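Local coordinates for protein Crov588 (Cafeteriavirus, PDB 6NYR) that is of unknown function but folds as a circular leucine-rich-repeat protein built from FNIP repeats, at residues 285-290 against 306-311; 610-615 against 633-638. One frame throughout, in Å; residues are numbered along the deposited sequence.

Contact 1: residues 285-290 against 306-311; sequences NQIITE and FNQIIT
Segments 285-290 and 306-311 run alongside each other as irregular loops in successive coils of the leucine-rich-repeat solenoid, closest at Asn-285 and Phe-306, whose CA atoms are 4.2 Å apart, and wider farther on. They follow strands 277-279 and 299-301. The polar grip is the amide of Asn-285. With CG anti to the backbone N (chi1 -164°), it reaches across, and Asn-285 OD1 accepts a bond from Asn-307 N at 2.8 Å. A longer one comes to Asn-285 OD1 from Gln-308 NE2 at 3.3 Å. The N-H of Gln-308 points nearly straight at OD1 (162° at the hydrogen) within its own amide plane, yet both donors meet the carbonyl from above its plane. Gln-308 bends at chi2 to bring its amide back over Asn-285, and the two side chains cross at about a right angle. The pattern recurs along the coils: Asn-263 OD1 takes up Asn-285 N and Gln-286 NE2, and Asn-307 OD1 in turn receives Asn-329 N and Gln-330 NE2. On the buried side, the Phe-306 ring, stacked on Phe-302, offers its edge at CE1 to Gln-286 O, 3.4 Å away. On the exposed flank Ile-287 lays CD1 tightly against Ile-309 O at 3.1 Å. Where the backbones part, a water donates to Ile-309 O at 2.5 Å and accepts a weak bond from Ile-288 N.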
loop_
_atom_site.group_PDB
_atom_site.type_symbol
_atom_site.label_atom_id
_atom_site.label_comp_id
_atom_site.label_asym_id
_atom_site.label_seq_id
_atom_site.Cartn_x
_atom_site.Cartn_y
_atom_site.Cartn_z
ATOM N N ASN A 285 -14.994 -10.579 -25.127
ATOM C CA ASN A 285 -15.498 -11.943 -25.035
ATOM C C ASN A 285 -15.578 -12.550 -26.437
ATOM O O ASN A 285 -16.591 -13.120 -26.843
ATOM C CB ASN A 285 -16.851 -11.966 -24.320
ATOM C CG ASN A 285 -17.239 -13.358 -23.865
ATOM O OD1 ASN A 285 -16.405 -14.268 -23.847
ATOM N ND2 ASN A 285 -18.498 -13.531 -23.479
ATOM N N GLN A 286 -14.495 -12.425 -27.194
ATOM C CA GLN A 286 -14.391 -12.972 -28.537
ATOM C C GLN A 286 -13.425 -14.150 -28.552
ATOM O O GLN A 286 -12.455 -14.192 -27.790
ATOM C CB GLN A 286 -13.917 -11.903 -29.526
ATOM C CG GLN A 286 -14.855 -10.712 -29.689
ATOM C CD GLN A 286 -16.229 -11.118 -30.191
ATOM O OE1 GLN A 286 -16.350 -11.933 -31.102
ATOM N NE2 GLN A 286 -17.270 -10.544 -29.602
ATOM N N ILE A 287 -13.709 -15.120 -29.421
ATOM C CA ILE A 287 -12.852 -16.291 -29.533
ATOM C C ILE A 287 -11.493 -15.875 -30.078
ATOM O O ILE A 287 -11.397 -15.053 -31.001
ATOM C CB ILE A 287 -13.512 -17.350 -30.427
ATOM C CG1 ILE A 287 -12.689 -18.638 -30.445
ATOM C CG2 ILE A 287 -13.662 -16.837 -31.853
ATOM C CD1 ILE A 287 -12.794 -19.450 -29.174
ATOM N N ILE A 288 -10.433 -16.425 -29.490
ATOM C CA ILE A 288 -9.066 -16.262 -29.981
ATOM C C ILE A 288 -8.622 -17.590 -30.578
ATOM O O ILE A 288 -8.640 -18.621 -29.895
ATOM C CB ILE A 288 -8.108 -15.795 -28.870
ATOM C CG1 ILE A 288 -8.649 -14.501 -28.254
ATOM C CG2 ILE A 288 -6.701 -15.625 -29.410
ATOM C CD1 ILE A 288 -7.734 -13.852 -27.249
ATOM N N THR A 289 -8.226 -17.565 -31.848
ATOM C CA THR A 289 -7.874 -18.774 -32.573
ATOM C C THR A 289 -6.349 -18.891 -32.725
ATOM O O THR A 289 -5.587 -18.273 -31.971
ATOM C CB THR A 289 -8.619 -18.794 -33.918
ATOM O OG1 THR A 289 -8.255 -17.649 -34.697
ATOM C CG2 THR A 289 -10.126 -18.793 -33.682
ATOM N N GLU A 290 -5.900 -19.657 -33.726
ATOM C CA GLU A 290 -4.616 -20.344 -33.622
ATOM C C GLU A 290 -3.425 -19.393 -33.654
ATOM O O GLU A 290 -2.631 -19.351 -32.707
ATOM C CB GLU A 290 -4.492 -21.386 -34.741
ATOM C CG GLU A 290 -4.661 -22.823 -34.280
ATOM C CD GLU A 290 -4.002 -23.827 -35.213
ATOM O OE1 GLU A 290 -3.268 -23.407 -36.136
ATOM O OE2 GLU A 290 -4.211 -25.044 -35.019
ATOM N N PHE A 306 -14.654 -12.353 -20.360
ATOM C CA PHE A 306 -14.103 -13.307 -21.314
ATOM C C PHE A 306 -14.434 -14.735 -20.900
ATOM O O PHE A 306 -14.163 -15.143 -19.767
ATOM C CB PHE A 306 -12.589 -13.154 -21.436
ATOM C CG PHE A 306 -11.968 -14.145 -22.375
ATOM C CD1 PHE A 306 -11.958 -13.908 -23.740
ATOM C CD2 PHE A 306 -11.409 -15.320 -21.897
ATOM C CE1 PHE A 306 -11.398 -14.818 -24.610
ATOM C CE2 PHE A 306 -10.846 -16.235 -22.766
ATOM C CZ PHE A 306 -10.839 -15.982 -24.124
ATOM N N ASN A 307 -15.007 -15.503 -21.826
ATOM C CA ASN A 307 -15.384 -16.878 -21.527
ATOM C C ASN A 307 -15.468 -17.704 -22.805
ATOM O O ASN A 307 -16.420 -18.463 -23.001
ATOM C CB ASN A 307 -16.721 -16.916 -20.779
ATOM C CG ASN A 307 -17.016 -18.281 -20.174
ATOM O OD1 ASN A 307 -16.124 -19.118 -20.039
ATOM N ND2 ASN A 307 -18.272 -18.506 -19.801
ATOM N N GLN A 308 -14.474 -17.565 -23.675
ATOM C CA GLN A 308 -14.392 -18.338 -24.907
ATOM C C GLN A 308 -13.323 -19.412 -24.761
ATOM O O GLN A 308 -12.287 -19.193 -24.121
ATOM C CB GLN A 308 -14.095 -17.437 -26.104
ATOM C CG GLN A 308 -15.168 -16.383 -26.330
ATOM C CD GLN A 308 -16.527 -16.992 -26.643
ATOM O OE1 GLN A 308 -16.660 -17.823 -27.545
ATOM N NE2 GLN A 308 -17.541 -16.591 -25.887
ATOM N N ILE A 309 -13.598 -20.581 -25.344
ATOM C CA ILE A 309 -12.714 -21.722 -25.181
ATOM C C ILE A 309 -11.361 -21.440 -25.834
ATOM O O ILE A 309 -11.262 -20.746 -26.854
ATOM C CB ILE A 309 -13.380 -22.979 -25.766
ATOM C CG1 ILE A 309 -12.596 -24.233 -25.377
ATOM C CG2 ILE A 309 -13.504 -22.861 -27.282
ATOM C CD1 ILE A 309 -13.440 -25.496 -25.369
ATOM N N ILE A 310 -10.309 -21.981 -25.225
ATOM C CA ILE A 310 -8.943 -21.865 -25.725
ATOM C C ILE A 310 -8.470 -23.266 -26.082
ATOM O O ILE A 310 -8.365 -24.132 -25.205
ATOM C CB ILE A 310 -8.009 -21.224 -24.685
ATOM C CG1 ILE A 310 -8.647 -19.948 -24.140
ATOM C CG2 ILE A 310 -6.643 -20.933 -25.287
ATOM C CD1 ILE A 310 -7.827 -19.252 -23.083
ATOM N N THR A 311 -8.182 -23.487 -27.361
ATOM C CA THR A 311 -7.802 -24.804 -27.841
ATOM C C THR A 311 -6.290 -24.862 -28.066
ATOM O O THR A 311 -5.545 -23.948 -27.694
ATOM C CB THR A 311 -8.569 -25.152 -29.120
ATOM O OG1 THR A 311 -8.306 -24.171 -30.130
ATOM C CG2 THR A 311 -10.063 -25.203 -28.842
HETATM O O HOH W 1 -10.670 -18.302 -26.782
#

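Contact 2: residues 610-615 against 633-638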
loop_
_atom_site.group_PDB
_atom_site.type_symbol
_atom_site.label_atom_id
_atom_site.label_comp_id
_atom_site.label_asym_id
_atom_site.label_seq_id
_atom_site.Cartn_x
_atom_site.Cartn_y
_atom_site.Cartn_z
ATOM N N PHE A 610 1.063 5.841 28.890
ATOM C CA PHE A 610 -0.151 5.646 29.665
ATOM C C PHE A 610 -1.362 5.726 28.741
ATOM O O PHE A 610 -1.320 6.357 27.681
ATOM C CB PHE A 610 -0.256 6.693 30.774
ATOM C CG PHE A 610 0.856 6.615 31.777
ATOM C CD1 PHE A 610 0.794 5.724 32.836
ATOM C CD2 PHE A 610 1.972 7.429 31.657
ATOM C CE1 PHE A 610 1.820 5.649 33.759
ATOM C CE2 PHE A 610 3.001 7.355 32.577
ATOM C CZ PHE A 610 2.925 6.464 33.626
ATOM N N GLY A 611 -2.441 5.067 29.147
ATOM C CA GLY A 611 -3.648 4.987 28.353
ATOM C C GLY A 611 -4.638 6.100 28.633
ATOM O O GLY A 611 -4.325 7.108 29.269
ATOM N N LEU A 612 -5.874 5.886 28.173
ATOM C CA LEU A 612 -6.862 6.961 28.129
ATOM C C LEU A 612 -7.183 7.486 29.522
ATOM O O LEU A 612 -7.223 8.701 29.743
ATOM C CB LEU A 612 -8.134 6.466 27.433
ATOM C CG LEU A 612 -9.243 7.473 27.144
ATOM C CD1 LEU A 612 -10.099 6.997 25.962
ATOM C CD2 LEU A 612 -10.138 7.716 28.351
ATOM N N ARG A 613 -7.419 6.589 30.473
ATOM C CA ARG A 613 -8.006 6.968 31.752
ATOM C C ARG A 613 -6.985 7.245 32.852
ATOM O O ARG A 613 -7.385 7.635 33.954
ATOM C CB ARG A 613 -8.976 5.871 32.219
ATOM C CG ARG A 613 -10.200 5.721 31.326
ATOM C CD ARG A 613 -11.173 4.661 31.829
ATOM N NE ARG A 613 -12.461 4.755 31.143
ATOM C CZ ARG A 613 -13.392 5.663 31.423
ATOM N NH1 ARG A 613 -13.180 6.559 32.377
ATOM N NH2 ARG A 613 -14.534 5.673 30.750
ATOM N N PHE A 614 -5.689 7.083 32.590
ATOM C CA PHE A 614 -4.696 7.284 33.639
ATOM C C PHE A 614 -4.663 8.747 34.072
ATOM O O PHE A 614 -4.626 9.654 33.236
ATOM C CB PHE A 614 -3.307 6.854 33.169
ATOM C CG PHE A 614 -2.227 7.104 34.188
ATOM C CD1 PHE A 614 -1.933 6.152 35.156
ATOM C CD2 PHE A 614 -1.518 8.293 34.190
ATOM C CE1 PHE A 614 -0.946 6.384 36.093
ATOM C CE2 PHE A 614 -0.531 8.527 35.133
ATOM C CZ PHE A 614 -0.249 7.569 36.081
ATOM N N ASN A 615 -4.664 8.974 35.385
ATOM C CA ASN A 615 -4.746 10.323 35.934
ATOM C C ASN A 615 -4.306 10.326 37.394
ATOM O O ASN A 615 -5.061 10.742 38.279
ATOM C CB ASN A 615 -6.173 10.859 35.785
ATOM C CG ASN A 615 -6.308 12.320 36.206
ATOM O OD1 ASN A 615 -7.414 12.808 36.433
ATOM N ND2 ASN A 615 -5.186 13.013 36.320
ATOM N N GLY A 633 -2.371 10.054 28.324
ATOM C CA GLY A 633 -3.625 9.859 27.634
ATOM C C GLY A 633 -4.550 11.064 27.738
ATOM O O GLY A 633 -4.210 12.112 28.278
ATOM N N TRP A 634 -5.760 10.869 27.198
ATOM C CA TRP A 634 -6.754 11.938 27.124
ATOM C C TRP A 634 -7.041 12.526 28.496
ATOM O O TRP A 634 -7.007 13.747 28.679
ATOM C CB TRP A 634 -8.020 11.351 26.493
ATOM C CG TRP A 634 -9.042 12.296 25.960
ATOM C CD1 TRP A 634 -8.957 13.653 25.867
ATOM C CD2 TRP A 634 -10.322 11.935 25.425
ATOM N NE1 TRP A 634 -10.110 14.161 25.314
ATOM C CE2 TRP A 634 -10.962 13.124 25.033
ATOM C CE3 TRP A 634 -10.987 10.718 25.241
ATOM C CZ2 TRP A 634 -12.236 13.133 24.464
ATOM C CZ3 TRP A 634 -12.251 10.731 24.683
ATOM C CH2 TRP A 634 -12.864 11.930 24.304
ATOM N N TYR A 635 -7.299 11.672 29.481
ATOM C CA TYR A 635 -7.833 12.121 30.759
ATOM C C TYR A 635 -6.758 12.531 31.765
ATOM O O TYR A 635 -7.100 12.921 32.886
ATOM C CB TYR A 635 -8.714 11.017 31.368
ATOM C CG TYR A 635 -10.028 10.785 30.642
ATOM C CD1 TYR A 635 -10.405 11.579 29.569
ATOM C CD2 TYR A 635 -10.897 9.778 31.043
ATOM C CE1 TYR A 635 -11.605 11.374 28.908
ATOM C CE2 TYR A 635 -12.102 9.565 30.389
ATOM C CZ TYR A 635 -12.450 10.367 29.321
ATOM O OH TYR A 635 -13.640 10.167 28.663
ATOM N N PHE A 636 -5.477 12.479 31.398
ATOM C CA PHE A 636 -4.429 12.834 32.345
ATOM C C PHE A 636 -4.462 14.331 32.634
ATOM O O PHE A 636 -4.386 15.155 31.717
ATOM C CB PHE A 636 -3.053 12.447 31.812
ATOM C CG PHE A 636 -1.920 12.848 32.719
ATOM C CD1 PHE A 636 -1.625 12.109 33.852
ATOM C CD2 PHE A 636 -1.158 13.970 32.443
ATOM C CE1 PHE A 636 -0.584 12.477 34.688
ATOM C CE2 PHE A 636 -0.119 14.344 33.274
ATOM C CZ PHE A 636 0.170 13.595 34.398
ATOM N N ASN A 637 -4.565 14.676 33.912
ATOM C CA ASN A 637 -4.843 16.044 34.337
ATOM C C ASN A 637 -4.104 16.340 35.639
ATOM O O ASN A 637 -4.697 16.650 36.673
ATOM C CB ASN A 637 -6.351 16.232 34.494
ATOM C CG ASN A 637 -6.780 17.675 34.376
ATOM O OD1 ASN A 637 -6.189 18.449 33.621
ATOM N ND2 ASN A 637 -7.811 18.053 35.125
ATOM N N GLN A 638 -2.776 16.250 35.616
ATOM C CA GLN A 638 -1.958 16.476 36.798
ATOM C C GLN A 638 -0.815 17.426 36.471
ATOM O O GLN A 638 -0.286 17.429 35.356
ATOM C CB GLN A 638 -1.384 15.159 37.349
ATOM C CG GLN A 638 -2.423 14.121 37.761
ATOM C CD GLN A 638 -3.305 14.601 38.897
ATOM O OE1 GLN A 638 -4.529 14.590 38.791
ATOM N NE2 GLN A 638 -2.685 15.019 39.998
#
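Segments 610-615 and 633-638 join neighbouring coils of the leucine-rich-repeat solenoid, each lying in the loop that follows its strand, 607-609 or 629-631. The tight part begins with the backbone around Gly-633, which opens a type I beta turn ending at Phe-636. Having no side chain, Gly-633 brings its CA to 3.3 Å from Gly-611 O in a CA-H...O contact. Within the turn, Tyr-635 N donates to Leu-612 O at 3.0 Å, nearly along the C=O axis. Leu-612, with CG anti to N (chi1 -174°), splits its methyls between two rings: CD2 packs closely over the face of Tyr-635, 3.5 Å from the centroid and 16° off the normal, a CH-pi contact, whereas CD1 meets the edge of Trp-634 near CE3. Inward, Phe-614 and Phe-636 point the same way, both with CG anti to the backbone N, and CD2 of Phe-614 touches CD1 of Phe-636 at 3.8 Å. Phe-636 also stacks on Phe-632 and touches Ile-662 of helix 659-662, near the end of the chain. The looser side faces solvent. There Asn-615 OD1 bonds a glycerol, probably from the crystallisation liquor, and Arg-613 runs extended beside Tyr-635, its guanidinium steeply inclined to the ring. On this exposed side Arg-613 NH1 lies in the plane of the Tyr-635 ring, 3.8 Å from Tyr-635 CE2.

Overall arrangement
Contacts 1 and 2 join the same kind of elements, loops following consecutive parallel strands, on opposite sides of the chain's centre; they lie about 65 Å apart, centre to centre, and do not touch. Contact 1 is a surface contact within the regular run of coils, held by side-chain amides and a bridging water, with Ile-287 and Ile-309 outside. Contact 2, partly buried and the larger by buried area, lies near the C-terminal end: its glycine turn supplies a backbone hydrogen bond, while Tyr-635, Trp-634 and the phenylalanines supply aromatic packing. Contact 1 has one buried phenylalanine, Phe-306; across contact 2 two lie side by side, Phe-614 and Phe-636.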